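Ribonucleoside-diphosphate reductase subunit beta (Clostridium botulinum, PDB 6ZJK) serves as the diiron R2 subunit of ribonucleotide reductase, probably generating the radical its partner subunit uses to convert ribonucleoside diphosphates to deoxyribonucleoside diphosphates. Local coordinates at residues Ser111-Asn116 against Met198-Leu203; Asn192-Ile197 against Glu262-Glu267; Glu204-Tyr209 against Asn308-Ala313; Gln270-Gly275 against Lys317-Glu322. One frame throughout, in Å; residues are numbered along the deposited sequence.

Contact 1 (Ser111-Asn116 against Met198-Leu203)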
loop_
_atom_site.group_PDB
_atom_site.type_symbol
_atom_site.label_atom_id
_atom_site.label_comp_id
_atom_site.label_asym_id
_atom_site.label_seq_id
_atom_site.Cartn_x
_atom_site.Cartn_y
_atom_site.Cartn_z
ATOM N N SER A 111 -2.534 -9.043 -1.615
ATOM C CA SER A 111 -2.985 -7.661 -1.767
ATOM C C SER A 111 -4.292 -7.351 -1.060
ATOM O O SER A 111 -4.524 -6.264 -0.664
ATOM C CB SER A 111 -3.138 -7.291 -3.221
ATOM O OG SER A 111 -1.954 -7.301 -3.896
ATOM N N GLU A 112 -5.151 -8.325 -0.925
ATOM C CA GLU A 112 -6.361 -8.171 -0.248
ATOM C C GLU A 112 -6.272 -8.457 1.221
ATOM O O GLU A 112 -6.979 -7.874 1.960
ATOM C CB GLU A 112 -7.369 -9.129 -0.812
ATOM C CG GLU A 112 -7.857 -8.776 -2.176
ATOM C CD GLU A 112 -8.820 -7.649 -2.170
ATOM O OE1 GLU A 112 -8.879 -6.981 -3.178
ATOM O OE2 GLU A 112 -9.515 -7.457 -1.180
ATOM N N ASN A 113 -5.434 -9.378 1.639
ATOM C CA ASN A 113 -5.360 -9.739 3.033
ATOM C C ASN A 113 -4.444 -8.910 3.926
ATOM O O ASN A 113 -4.746 -8.731 5.045
ATOM C CB ASN A 113 -4.953 -11.178 3.187
ATOM C CG ASN A 113 -5.097 -11.671 4.578
ATOM O OD1 ASN A 113 -6.163 -11.628 5.137
ATOM N ND2 ASN A 113 -4.040 -12.154 5.130
ATOM N N LEU A 114 -3.310 -8.494 3.419
ATOM C CA LEU A 114 -2.385 -7.696 4.178
ATOM C C LEU A 114 -3.014 -6.505 4.918
ATOM O O LEU A 114 -2.675 -6.262 6.030
ATOM C CB LEU A 114 -1.245 -7.236 3.302
ATOM C CG LEU A 114 -0.281 -8.338 2.965
ATOM C CD1 LEU A 114 0.851 -7.894 2.108
ATOM C CD2 LEU A 114 0.204 -9.000 4.219
ATOM N N PRO A 115 -3.937 -5.806 4.284
ATOM C CA PRO A 115 -4.511 -4.690 5.010
ATOM C C PRO A 115 -5.388 -5.110 6.132
ATOM O O PRO A 115 -5.728 -4.321 6.951
ATOM C CB PRO A 115 -5.342 -3.997 3.982
ATOM C CG PRO A 115 -4.747 -4.340 2.719
ATOM C CD PRO A 115 -4.079 -5.644 2.843
ATOM N N ASN A 116 -5.764 -6.363 6.160
ATOM C CA ASN A 116 -6.610 -6.834 7.211
ATOM C C ASN A 116 -5.791 -7.220 8.404
ATOM O O ASN A 116 -6.255 -7.228 9.512
ATOM C CB ASN A 116 -7.386 -8.026 6.724
ATOM C CG ASN A 116 -8.664 -7.636 6.084
ATOM O OD1 ASN A 116 -8.707 -6.752 5.256
ATOM N ND2 ASN A 116 -9.721 -8.304 6.467
ATOM N N MET A 198 1.183 -17.095 10.388
ATOM C CA MET A 198 1.999 -18.223 10.025
ATOM C C MET A 198 1.696 -18.637 8.584
ATOM O O MET A 198 2.555 -18.980 7.873
ATOM C CB MET A 198 1.831 -19.336 11.075
ATOM C CG MET A 198 2.701 -20.553 10.976
ATOM S SD MET A 198 4.434 -20.411 10.977
ATOM C CE MET A 198 4.906 -21.941 10.298
ATOM N N ALA A 199 0.453 -18.523 8.169
ATOM C CA ALA A 199 0.060 -18.820 6.797
ATOM C C ALA A 199 0.807 -17.953 5.808
ATOM O O ALA A 199 1.333 -18.427 4.851
ATOM C CB ALA A 199 -1.394 -18.629 6.642
ATOM N N ASN A 200 0.852 -16.662 6.071
ATOM C CA ASN A 200 1.599 -15.759 5.273
ATOM C C ASN A 200 3.017 -16.166 5.131
ATOM O O ASN A 200 3.537 -16.122 4.088
ATOM C CB ASN A 200 1.652 -14.442 5.986
ATOM C CG ASN A 200 0.827 -13.408 5.354
ATOM O OD1 ASN A 200 1.193 -12.869 4.367
ATOM N ND2 ASN A 200 -0.294 -13.121 5.940
ATOM N N TYR A 201 3.668 -16.493 6.240
ATOM C CA TYR A 201 5.064 -16.893 6.262
ATOM C C TYR A 201 5.283 -18.110 5.378
ATOM O O TYR A 201 6.168 -18.152 4.611
ATOM C CB TYR A 201 5.546 -17.097 7.716
ATOM C CG TYR A 201 6.987 -17.443 7.903
ATOM C CD1 TYR A 201 7.953 -16.670 7.401
ATOM C CD2 TYR A 201 7.365 -18.558 8.611
ATOM C CE1 TYR A 201 9.252 -17.004 7.537
ATOM C CE2 TYR A 201 8.671 -18.881 8.770
ATOM C CZ TYR A 201 9.605 -18.092 8.239
ATOM O OH TYR A 201 10.880 -18.348 8.328
ATOM N N ILE A 202 4.409 -19.074 5.472
ATOM C CA ILE A 202 4.491 -20.258 4.642
ATOM C C ILE A 202 4.352 -19.913 3.165
ATOM O O ILE A 202 5.164 -20.274 2.397
ATOM C CB ILE A 202 3.449 -21.276 5.047
ATOM C CG1 ILE A 202 3.841 -21.909 6.359
ATOM C CG2 ILE A 202 3.305 -22.325 3.985
ATOM C CD1 ILE A 202 2.718 -22.556 7.077
ATOM N N LEU A 203 3.355 -19.117 2.846
ATOM C CA LEU A 203 3.076 -18.692 1.487
ATOM C C LEU A 203 4.258 -18.102 0.807
ATOM O O LEU A 203 4.614 -18.514 -0.212
ATOM C CB LEU A 203 1.898 -17.759 1.452
ATOM C CG LEU A 203 1.500 -17.110 0.126
ATOM C CD1 LEU A 203 0.090 -16.633 0.177
ATOM C CD2 LEU A 203 2.401 -16.033 -0.347
HETATM O O HOH W 1 -1.722 -11.893 4.097
#
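N113 leaves its helix with CG anti to the backbone N (chi1 -170°), which carries its amide across toward N200, whose own chi1 of -108° lies well off a staggered value. N113 ND2 and N200 ND2, both donors, stand 4.0 Å apart, and a water between them accepts an N-H from N113 ND2 at 2.6 Å and another from N200 ND2, also at 2.6 Å. The amide planes are only 21° apart, so the two flat groups are nearly parallel. The other branch of N200 is held by Q110, about one turn earlier on the same helix as N113, through Q110 NE2, which donates to OD1; with the water and, weakly, A196 O on ND2, this should limit rotation of the amide. L114 brings its CD2 methyl to 4.0 Å from N200 OD1, an apolar touch on a buried polar group. The helices involved, 90-118 and 190-220, each supply an iron ligand to the diiron helical bundle of the ferritin-like R2 fold, and L114 has its side chain about 7 Å from a bound iron. Y181 of helix 168-186 packs on both N113 and N200. On another side of helix 90-118, E112 forms a salt bridge with R49 of the second subunit, and this takes the same helical turn into the dimer interface.

Contact 2 (Asn192-Ile197 against Glu262-Glu267)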
loop_
_atom_site.group_PDB
_atom_site.type_symbol
_atom_site.label_atom_id
_atom_site.label_comp_id
_atom_site.label_asym_id
_atom_site.label_seq_id
_atom_site.Cartn_x
_atom_site.Cartn_y
_atom_site.Cartn_z
ATOM N N ASN A 192 -6.983 -17.161 15.524
ATOM C CA ASN A 192 -7.122 -17.019 14.080
ATOM C C ASN A 192 -6.122 -16.021 13.517
ATOM O O ASN A 192 -5.652 -16.178 12.382
ATOM C CB ASN A 192 -8.546 -16.601 13.723
ATOM C CG ASN A 192 -9.566 -17.674 14.047
ATOM O OD1 ASN A 192 -9.228 -18.853 14.147
ATOM N ND2 ASN A 192 -10.826 -17.278 14.177
ATOM N N PHE A 193 -5.776 -15.018 14.291
ATOM C CA PHE A 193 -4.844 -14.001 13.853
ATOM C C PHE A 193 -3.450 -14.567 13.713
ATOM O O PHE A 193 -2.816 -14.340 12.718
ATOM C CB PHE A 193 -4.906 -12.808 14.803
ATOM C CG PHE A 193 -3.931 -11.723 14.499
ATOM C CD1 PHE A 193 -4.164 -10.831 13.500
ATOM C CD2 PHE A 193 -2.807 -11.582 15.247
ATOM C CE1 PHE A 193 -3.267 -9.829 13.225
ATOM C CE2 PHE A 193 -1.898 -10.594 14.979
ATOM C CZ PHE A 193 -2.134 -9.710 13.970
ATOM N N LEU A 194 -2.993 -15.331 14.694
ATOM C CA LEU A 194 -1.668 -15.925 14.662
ATOM C C LEU A 194 -1.521 -17.023 13.620
ATOM O O LEU A 194 -0.482 -17.182 13.048
ATOM C CB LEU A 194 -1.270 -16.443 16.022
ATOM C CG LEU A 194 -1.097 -15.427 17.137
ATOM C CD1 LEU A 194 -0.869 -16.120 18.455
ATOM C CD2 LEU A 194 0.022 -14.460 16.848
ATOM N N ARG A 195 -2.582 -17.774 13.377
ATOM C CA ARG A 195 -2.551 -18.805 12.357
ATOM C C ARG A 195 -2.449 -18.118 10.986
ATOM O O ARG A 195 -1.742 -18.558 10.131
ATOM C CB ARG A 195 -3.755 -19.728 12.460
ATOM C CG ARG A 195 -3.767 -20.622 13.677
ATOM C CD ARG A 195 -4.787 -21.741 13.573
ATOM N NE ARG A 195 -6.022 -21.413 14.263
ATOM C CZ ARG A 195 -6.287 -21.750 15.517
ATOM N NH1 ARG A 195 -5.412 -22.425 16.225
ATOM N NH2 ARG A 195 -7.424 -21.399 16.074
ATOM N N ALA A 196 -3.063 -16.972 10.837
ATOM C CA ALA A 196 -2.956 -16.261 9.596
ATOM C C ALA A 196 -1.568 -15.701 9.372
ATOM O O ALA A 196 -1.134 -15.583 8.272
ATOM C CB ALA A 196 -3.960 -15.176 9.520
ATOM N N ILE A 197 -0.874 -15.368 10.439
ATOM C CA ILE A 197 0.438 -14.831 10.311
ATOM C C ILE A 197 1.358 -15.918 9.854
ATOM O O ILE A 197 2.163 -15.726 9.038
ATOM C CB ILE A 197 0.947 -14.246 11.641
ATOM C CG1 ILE A 197 0.094 -13.076 12.094
ATOM C CG2 ILE A 197 2.388 -13.853 11.531
ATOM C CD1 ILE A 197 0.268 -11.823 11.341
ATOM N N GLU A 262 3.496 -24.266 24.125
ATOM C CA GLU A 262 4.059 -25.477 23.536
ATOM C C GLU A 262 3.173 -25.984 22.410
ATOM O O GLU A 262 3.667 -26.591 21.456
ATOM C CB GLU A 262 4.284 -26.562 24.589
ATOM C CG GLU A 262 5.472 -27.460 24.267
ATOM C CD GLU A 262 6.219 -27.928 25.512
ATOM O OE1 GLU A 262 7.430 -27.635 25.638
ATOM O OE2 GLU A 262 5.589 -28.581 26.378
ATOM N N GLU A 263 1.890 -25.993 22.768
ATOM C CA GLU A 263 0.914 -26.596 21.872
ATOM C C GLU A 263 0.712 -25.731 20.634
ATOM O O GLU A 263 0.743 -26.232 19.509
ATOM C CB GLU A 263 -0.422 -26.798 22.604
ATOM C CG GLU A 263 -1.260 -28.010 22.146
ATOM C CD GLU A 263 -2.475 -27.645 21.268
ATOM O OE1 GLU A 263 -2.758 -28.362 20.284
ATOM O OE2 GLU A 263 -3.153 -26.637 21.567
ATOM N N LEU A 264 0.601 -24.406 20.790
ATOM C CA LEU A 264 0.402 -23.584 19.595
ATOM C C LEU A 264 1.637 -23.598 18.698
ATOM O O LEU A 264 1.517 -23.588 17.466
ATOM C CB LEU A 264 0.007 -22.152 19.970
ATOM C CG LEU A 264 -0.235 -21.301 18.716
ATOM C CD1 LEU A 264 -1.654 -21.552 18.233
ATOM C CD2 LEU A 264 -0.044 -19.825 18.973
ATOM N N GLU A 265 2.846 -23.648 19.260
ATOM C CA GLU A 265 4.021 -23.774 18.407
ATOM C C GLU A 265 4.005 -25.088 17.632
ATOM O O GLU A 265 4.445 -25.128 16.479
ATOM C CB GLU A 265 5.297 -23.652 19.241
ATOM C CG GLU A 265 5.393 -22.338 20.027
ATOM C CD GLU A 265 6.798 -22.039 20.524
ATOM O OE1 GLU A 265 7.457 -22.952 21.094
ATOM O OE2 GLU A 265 7.240 -20.878 20.353
ATOM N N GLU A 266 3.465 -26.161 18.222
ATOM C CA GLU A 266 3.353 -27.403 17.457
ATOM C C GLU A 266 2.317 -27.265 16.349
ATOM O O GLU A 266 2.512 -27.783 15.245
ATOM C CB GLU A 266 3.001 -28.573 18.382
ATOM C CG GLU A 266 3.128 -29.956 17.726
ATOM C CD GLU A 266 4.517 -30.199 17.140
ATOM O OE1 GLU A 266 5.521 -29.801 17.771
ATOM O OE2 GLU A 266 4.613 -30.801 16.048
ATOM N N GLU A 267 1.243 -26.510 16.592
ATOM C CA GLU A 267 0.298 -26.294 15.499
ATOM C C GLU A 267 0.935 -25.506 14.353
ATOM O O GLU A 267 0.704 -25.805 13.175
ATOM C CB GLU A 267 -0.935 -25.571 16.045
ATOM C CG GLU A 267 -1.522 -26.166 17.293
ATOM C CD GLU A 267 -2.815 -25.476 17.691
ATOM O OE1 GLU A 267 -3.532 -24.978 16.787
ATOM O OE2 GLU A 267 -3.099 -25.408 18.908
#
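A leucine pair flanked by a partly exposed salt bridge joins an early part of helix 190-220 to the opening turns of helix 262-287, toward one end of the helical bundle. The short segments run at 40° to each other, with their axes 11.4 Å apart at closest approach, so the helices meet through side chains and not backbone. L194 CD1 meets L264 CD2 at 3.8 Å, and the two side chains lie across each other at about a right angle. L252, I259 and F260 also pack on L194, placing the leucine contact in a larger apolar cluster. Beside it, the R195 chain bends at chi3 (-98°) and presents NH1 to E267 OE1 at 3.2 Å. The carboxylate oxygen arrives at the guanidinium edge, close to its plane, and the two flat groups are only 14° apart in tilt. E263 OE2 lies 2.9 Å from E267 OE2, although both are acceptors. Such closeness suggests that one carboxylate may take up a proton more readily than usual. R195 engages one oxygen of E267 while the other faces a second acid, an arrangement in which the arginine would favour the charged form of E267 and the E263 carboxylate would oppose it.

Contact 3 (Glu204-Tyr209 against Asn308-Ala313). With FE (Fe (III) ion), chain G.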
loop_
_atom_site.group_PDB
_atom_site.type_symbol
_atom_site.label_atom_id
_atom_site.label_comp_id
_atom_site.label_asym_id
_atom_site.label_seq_id
_atom_site.Cartn_x
_atom_site.Cartn_y
_atom_site.Cartn_z
ATOM N N GLU A 204 4.921 -17.195 1.455
ATOM C CA GLU A 204 6.071 -16.530 0.924
ATOM C C GLU A 204 7.356 -17.288 0.942
ATOM O O GLU A 204 8.133 -17.158 0.070
ATOM C CB GLU A 204 6.250 -15.276 1.727
ATOM C CG GLU A 204 4.967 -14.478 1.734
ATOM C CD GLU A 204 5.135 -12.999 1.880
ATOM O OE1 GLU A 204 5.599 -12.619 2.924
ATOM O OE2 GLU A 204 4.774 -12.252 0.964
ATOM N N GLY A 205 7.588 -18.050 1.984
ATOM C CA GLY A 205 8.832 -18.781 2.105
ATOM C C GLY A 205 8.826 -20.154 1.485
ATOM O O GLY A 205 9.889 -20.777 1.386
ATOM N N ILE A 206 7.658 -20.652 1.066
ATOM C CA ILE A 206 7.569 -22.000 0.499
ATOM C C ILE A 206 6.916 -21.985 -0.887
ATOM O O ILE A 206 7.527 -22.429 -1.866
ATOM C CB ILE A 206 6.810 -22.945 1.440
ATOM C CG1 ILE A 206 7.528 -23.029 2.803
ATOM C CG2 ILE A 206 6.690 -24.351 0.808
ATOM C CD1 ILE A 206 8.940 -23.596 2.729
ATOM N N TYR A 207 5.681 -21.468 -0.988
ATOM C CA TYR A 207 4.949 -21.580 -2.255
ATOM C C TYR A 207 5.646 -20.792 -3.357
ATOM O O TYR A 207 5.846 -21.308 -4.457
ATOM C CB TYR A 207 3.492 -21.113 -2.107
ATOM C CG TYR A 207 2.687 -21.841 -1.040
ATOM C CD1 TYR A 207 3.038 -23.117 -0.620
ATOM C CD2 TYR A 207 1.587 -21.235 -0.437
ATOM C CE1 TYR A 207 2.308 -23.776 0.366
ATOM C CE2 TYR A 207 0.851 -21.887 0.549
ATOM C CZ TYR A 207 1.220 -23.155 0.947
ATOM O OH TYR A 207 0.503 -23.820 1.923
ATOM N N PHE A 208 6.121 -19.619 -3.019
ATOM C CA PHE A 208 6.754 -18.825 -3.988
ATOM C C PHE A 208 8.079 -19.371 -4.422
ATOM O O PHE A 208 8.406 -19.266 -5.543
ATOM C CB PHE A 208 6.814 -17.341 -3.591
ATOM C CG PHE A 208 5.788 -16.508 -4.258
ATOM C CD1 PHE A 208 5.965 -16.058 -5.520
ATOM C CD2 PHE A 208 4.650 -16.229 -3.644
ATOM C CE1 PHE A 208 4.997 -15.335 -6.129
ATOM C CE2 PHE A 208 3.668 -15.523 -4.249
ATOM C CZ PHE A 208 3.853 -15.080 -5.491
ATOM N N TYR A 209 8.838 -19.934 -3.504
ATOM C CA TYR A 209 10.152 -20.495 -3.794
ATOM C C TYR A 209 10.034 -21.680 -4.726
ATOM O O TYR A 209 10.826 -21.871 -5.548
ATOM C CB TYR A 209 10.955 -20.756 -2.513
ATOM C CG TYR A 209 11.652 -19.521 -2.048
ATOM C CD1 TYR A 209 10.989 -18.567 -1.370
ATOM C CD2 TYR A 209 12.950 -19.304 -2.333
ATOM C CE1 TYR A 209 11.600 -17.417 -0.969
ATOM C CE2 TYR A 209 13.579 -18.161 -1.937
ATOM C CZ TYR A 209 12.876 -17.222 -1.260
ATOM O OH TYR A 209 13.482 -16.104 -0.881
ATOM N N ASN A 308 13.100 -26.597 6.483
ATOM C CA ASN A 308 14.021 -26.641 7.622
ATOM C C ASN A 308 14.582 -25.252 7.908
ATOM O O ASN A 308 14.648 -24.826 9.066
ATOM C CB ASN A 308 15.177 -27.610 7.361
ATOM C CG ASN A 308 14.726 -29.051 7.236
ATOM O OD1 ASN A 308 13.633 -29.431 7.653
ATOM N ND2 ASN A 308 15.575 -29.860 6.644
ATOM N N LEU A 309 15.003 -24.536 6.857
ATOM C CA LEU A 309 15.504 -23.174 7.039
ATOM C C LEU A 309 14.419 -22.270 7.620
ATOM O O LEU A 309 14.668 -21.501 8.549
ATOM C CB LEU A 309 15.985 -22.598 5.702
ATOM C CG LEU A 309 16.994 -23.345 4.817
ATOM C CD1 LEU A 309 17.304 -22.503 3.565
ATOM C CD2 LEU A 309 18.253 -23.724 5.552
ATOM N N ARG A 310 13.198 -22.354 7.076
ATOM C CA ARG A 310 12.129 -21.461 7.509
ATOM C C ARG A 310 11.769 -21.681 8.970
ATOM O O ARG A 310 11.591 -20.716 9.718
ATOM C CB ARG A 310 10.892 -21.651 6.633
ATOM C CG ARG A 310 11.147 -21.540 5.154
ATOM C CD ARG A 310 11.822 -20.223 4.767
ATOM N NE ARG A 310 11.919 -20.086 3.315
ATOM C CZ ARG A 310 13.021 -19.720 2.663
ATOM N NH1 ARG A 310 14.134 -19.452 3.330
ATOM N NH2 ARG A 310 13.010 -19.635 1.336
ATOM N N LEU A 311 11.695 -22.944 9.406
ATOM C CA LEU A 311 11.302 -23.228 10.781
ATOM C C LEU A 311 12.392 -22.809 11.760
ATOM O O LEU A 311 12.100 -22.205 12.802
ATOM C CB LEU A 311 10.959 -24.714 10.949
ATOM C CG LEU A 311 9.611 -25.173 10.369
ATOM C CD1 LEU A 311 9.346 -26.643 10.687
ATOM C CD2 LEU A 311 8.459 -24.338 10.867
ATOM N N VAL A 312 13.656 -23.089 11.429
ATOM C CA VAL A 312 14.827 -22.700 12.214
ATOM C C VAL A 312 14.801 -21.203 12.496
ATOM O O VAL A 312 15.195 -20.747 13.579
ATOM C CB VAL A 312 16.111 -23.111 11.472
ATOM C CG1 VAL A 312 17.281 -22.240 11.903
ATOM C CG2 VAL A 312 16.414 -24.584 11.711
ATOM N N ALA A 313 14.468 -20.464 11.439
ATOM C CA ALA A 313 14.509 -19.002 11.462
ATOM C C ALA A 313 13.477 -18.390 12.398
ATOM O O ALA A 313 13.615 -17.216 12.761
ATOM C CB ALA A 313 14.333 -18.444 10.057
HETATM FE FE FE G . 5.449 -11.439 -0.898
HETATM O O HOH W 2 6.673 -11.037 -2.631
#
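R310 NE donates to G205 O at 2.9 Å with an N-H...O angle of 164°, and the oxygen lies in the guanidinium plane. The same carbonyl receives a second, weak bond from R310 NH2 at 3.3 Å, so two N-H groups of one arginine converge on a single backbone oxygen. A wider pi-type turn at 204-207 interrupts the regular helix, and the usual i+4 donor, Y209 N, is 5.1 Å from G205 O, consistent with that carbonyl being available to R310. NH2 also stands 3.3 Å above the centre of the Y209 ring. This is a cation-pi contact, with R310 CZ 4.6 Å from the centroid of Y209; the planes are 64° apart, so the guanidinium points at the face and does not stack flat on it. A bend at chi2 of R310 turns its NE and NH2 side to G205 and Y209. Nearer the arginine's backbone, I206 CD1 reaches R310 CG at 3.9 Å, the two chains running past one another head to tail. From this helical turn E204 points elsewhere, binding iron through OE2 at 2.1 Å; a water, E137, E238 and H241 complete that metal's ligands. The segments of helices 190-220 and 296-313 are nearly antiparallel, at 163°; M272 of helix 262-287 packs against I206 and R310, while N235 and V239 of helix 225-255 lie against Y209.

Contact 4 (Gln270-Gly275 against Lys317-Glu322)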
loop_
_atom_site.group_PDB
_atom_site.type_symbol
_atom_site.label_atom_id
_atom_site.label_comp_id
_atom_site.label_asym_id
_atom_site.label_seq_id
_atom_site.Cartn_x
_atom_site.Cartn_y
_atom_site.Cartn_z
ATOM N N GLN A 270 2.906 -28.055 12.250
ATOM C CA GLN A 270 2.042 -28.864 11.439
ATOM C C GLN A 270 1.494 -28.130 10.237
ATOM O O GLN A 270 1.200 -28.736 9.243
ATOM C CB GLN A 270 0.890 -29.410 12.235
ATOM C CG GLN A 270 1.301 -30.478 13.211
ATOM C CD GLN A 270 2.051 -31.626 12.599
ATOM O OE1 GLN A 270 1.519 -32.337 11.798
ATOM N NE2 GLN A 270 3.274 -31.831 13.022
ATOM N N MET A 271 1.385 -26.811 10.329
ATOM C CA MET A 271 0.929 -25.979 9.254
ATOM C C MET A 271 1.989 -26.035 8.223
ATOM O O MET A 271 1.710 -26.156 7.095
ATOM C CB MET A 271 0.728 -24.543 9.714
ATOM C CG MET A 271 -0.489 -24.318 10.577
ATOM S SD MET A 271 -0.964 -22.621 10.843
ATOM C CE MET A 271 -1.223 -22.070 9.205
ATOM N N MET A 272 3.222 -25.941 8.611
ATOM C CA MET A 272 4.277 -26.034 7.682
ATOM C C MET A 272 4.337 -27.425 7.026
ATOM O O MET A 272 4.655 -27.522 5.891
ATOM C CB MET A 272 5.538 -25.703 8.393
ATOM C CG MET A 272 6.787 -25.794 7.619
ATOM S SD MET A 272 6.966 -24.673 6.258
ATOM C CE MET A 272 7.625 -23.205 6.958
ATOM N N ARG A 273 4.070 -28.486 7.784
ATOM C CA ARG A 273 4.064 -29.842 7.272
ATOM C C ARG A 273 3.037 -29.977 6.163
ATOM O O ARG A 273 3.329 -30.475 5.150
ATOM C CB ARG A 273 3.806 -30.862 8.376
ATOM C CG ARG A 273 4.069 -32.305 7.966
ATOM C CD ARG A 273 3.603 -33.342 8.947
ATOM N NE ARG A 273 2.185 -33.194 9.186
ATOM C CZ ARG A 273 1.262 -33.798 8.473
ATOM N NH1 ARG A 273 1.638 -34.617 7.525
ATOM N NH2 ARG A 273 -0.020 -33.602 8.694
ATOM N N MET A 274 1.836 -29.508 6.399
ATOM C CA MET A 274 0.869 -29.662 5.357
ATOM C C MET A 274 1.189 -28.787 4.183
ATOM O O MET A 274 1.210 -29.226 3.077
ATOM C CB MET A 274 -0.472 -29.232 5.855
ATOM C CG MET A 274 -1.106 -30.100 6.898
ATOM S SD MET A 274 -1.771 -31.644 6.267
ATOM C CE MET A 274 -2.342 -32.371 7.784
ATOM N N GLY A 275 1.698 -27.593 4.346
ATOM C CA GLY A 275 2.101 -26.769 3.255
ATOM C C GLY A 275 3.152 -27.405 2.433
ATOM O O GLY A 275 3.087 -27.310 1.267
ATOM N N LYS A 317 11.801 -26.467 15.759
ATOM C CA LYS A 317 12.611 -27.592 15.296
ATOM C C LYS A 317 12.196 -28.007 13.887
ATOM O O LYS A 317 10.997 -28.111 13.597
ATOM C CB LYS A 317 12.468 -28.803 16.220
ATOM C CG LYS A 317 12.552 -28.542 17.709
ATOM C CD LYS A 317 13.961 -28.835 18.211
ATOM C CE LYS A 317 13.943 -29.332 19.667
ATOM N NZ LYS A 317 12.788 -28.851 20.455
ATOM N N PRO A 318 13.186 -28.364 13.068
ATOM C CA PRO A 318 12.900 -28.791 11.691
ATOM C C PRO A 318 12.066 -30.067 11.661
ATOM O O PRO A 318 12.052 -30.853 12.609
ATOM C CB PRO A 318 14.294 -29.039 11.094
ATOM C CG PRO A 318 15.247 -28.375 11.995
ATOM C CD PRO A 318 14.628 -28.366 13.365
ATOM N N LEU A 319 11.335 -30.245 10.554
ATOM C CA LEU A 319 10.557 -31.456 10.308
ATOM C C LEU A 319 11.362 -32.545 9.607
ATOM O O LEU A 319 11.091 -33.733 9.813
ATOM C CB LEU A 319 9.320 -31.132 9.460
ATOM C CG LEU A 319 8.218 -30.312 10.133
ATOM C CD1 LEU A 319 7.282 -29.733 9.088
ATOM C CD2 LEU A 319 7.448 -31.184 11.121
ATOM N N TYR A 320 12.347 -32.184 8.787
ATOM C CA TYR A 320 13.089 -33.156 7.982
ATOM C C TYR A 320 14.592 -33.022 8.221
ATOM O O TYR A 320 15.354 -32.718 7.300
ATOM C CB TYR A 320 12.745 -32.964 6.505
ATOM C CG TYR A 320 11.258 -32.782 6.285
ATOM C CD1 TYR A 320 10.400 -33.879 6.298
ATOM C CD2 TYR A 320 10.708 -31.515 6.084
ATOM C CE1 TYR A 320 9.033 -33.721 6.108
ATOM C CE2 TYR A 320 9.341 -31.345 5.897
ATOM C CZ TYR A 320 8.509 -32.459 5.920
ATOM O OH TYR A 320 7.151 -32.313 5.736
ATOM N N PRO A 321 15.059 -33.297 9.446
ATOM C CA PRO A 321 16.481 -33.061 9.755
ATOM C C PRO A 321 17.418 -33.917 8.934
ATOM O O PRO A 321 18.603 -33.577 8.813
ATOM C CB PRO A 321 16.592 -33.417 11.252
ATOM C CG PRO A 321 15.182 -33.447 11.776
ATOM C CD PRO A 321 14.336 -33.878 10.588
ATOM N N GLU A 322 16.926 -35.002 8.343
ATOM C CA GLU A 322 17.781 -35.898 7.580
ATOM C C GLU A 322 18.161 -35.337 6.214
ATOM O O GLU A 322 19.051 -35.891 5.566
ATOM C CB GLU A 322 17.094 -37.267 7.443
ATOM C CG GLU A 322 15.871 -37.325 6.510
ATOM C CD GLU A 322 14.603 -36.715 7.129
ATOM O OE1 GLU A 322 13.517 -36.898 6.537
ATOM O OE2 GLU A 322 14.674 -36.110 8.230
#
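R273 NE bonds to Q270 OE1 at 2.8 Å, one turn back on helix 262-287, with an N-H...O angle of 150° and the donor above the carbonyl plane. A bend at chi3 (58°) folds the arginine back for this bond, and NH1 forms a salt bridge with E277. The charged end is thereby held along its own helix, and the loop after helix 296-313 meets the inner part of the side chain. There L319 CD1 nestles 3.7 Å from R273 CB and equally close to R273 N, while M272 CG lies 4.2 Å from L319 CD1. Y320 comes in across the arginine chain, at about a right angle, its OH 3.8 Å from R273 CG, and the L319 CB sits over one face of its ring, offset toward the rim. Between the two segments the chemistry is largely apolar; a polar hold on the loop comes from R269, which donates to K317 O, and from N308, which bonds Y320 O, while the arginine's charge is answered within its helix.

Helix 190-220 serves contacts 2, 1 and 3 in turn along its length, and helix 262-287 serves contacts 2 and 4. Contacts 1 and 3, with centres 14 Å apart, are joined where Y201 OH lies 2.8 Å from R310 O, a probable hydrogen bond. The 204-209 segment of contact 3 carries the iron ligand E204; contact 1 borders the metal site, the L114 side chain lying about 7 Å from an iron, with Q110 bonded to N200 and, weakly, to E204. Contacts 3 and 4 are the closest pair, at about 10 Å between centres, joined by N308 ND2 to Y320 O at 2.9 Å. Contact 2 reaches contact 4 through packing of R195 O on M271 CE, toward the bundle's periphery.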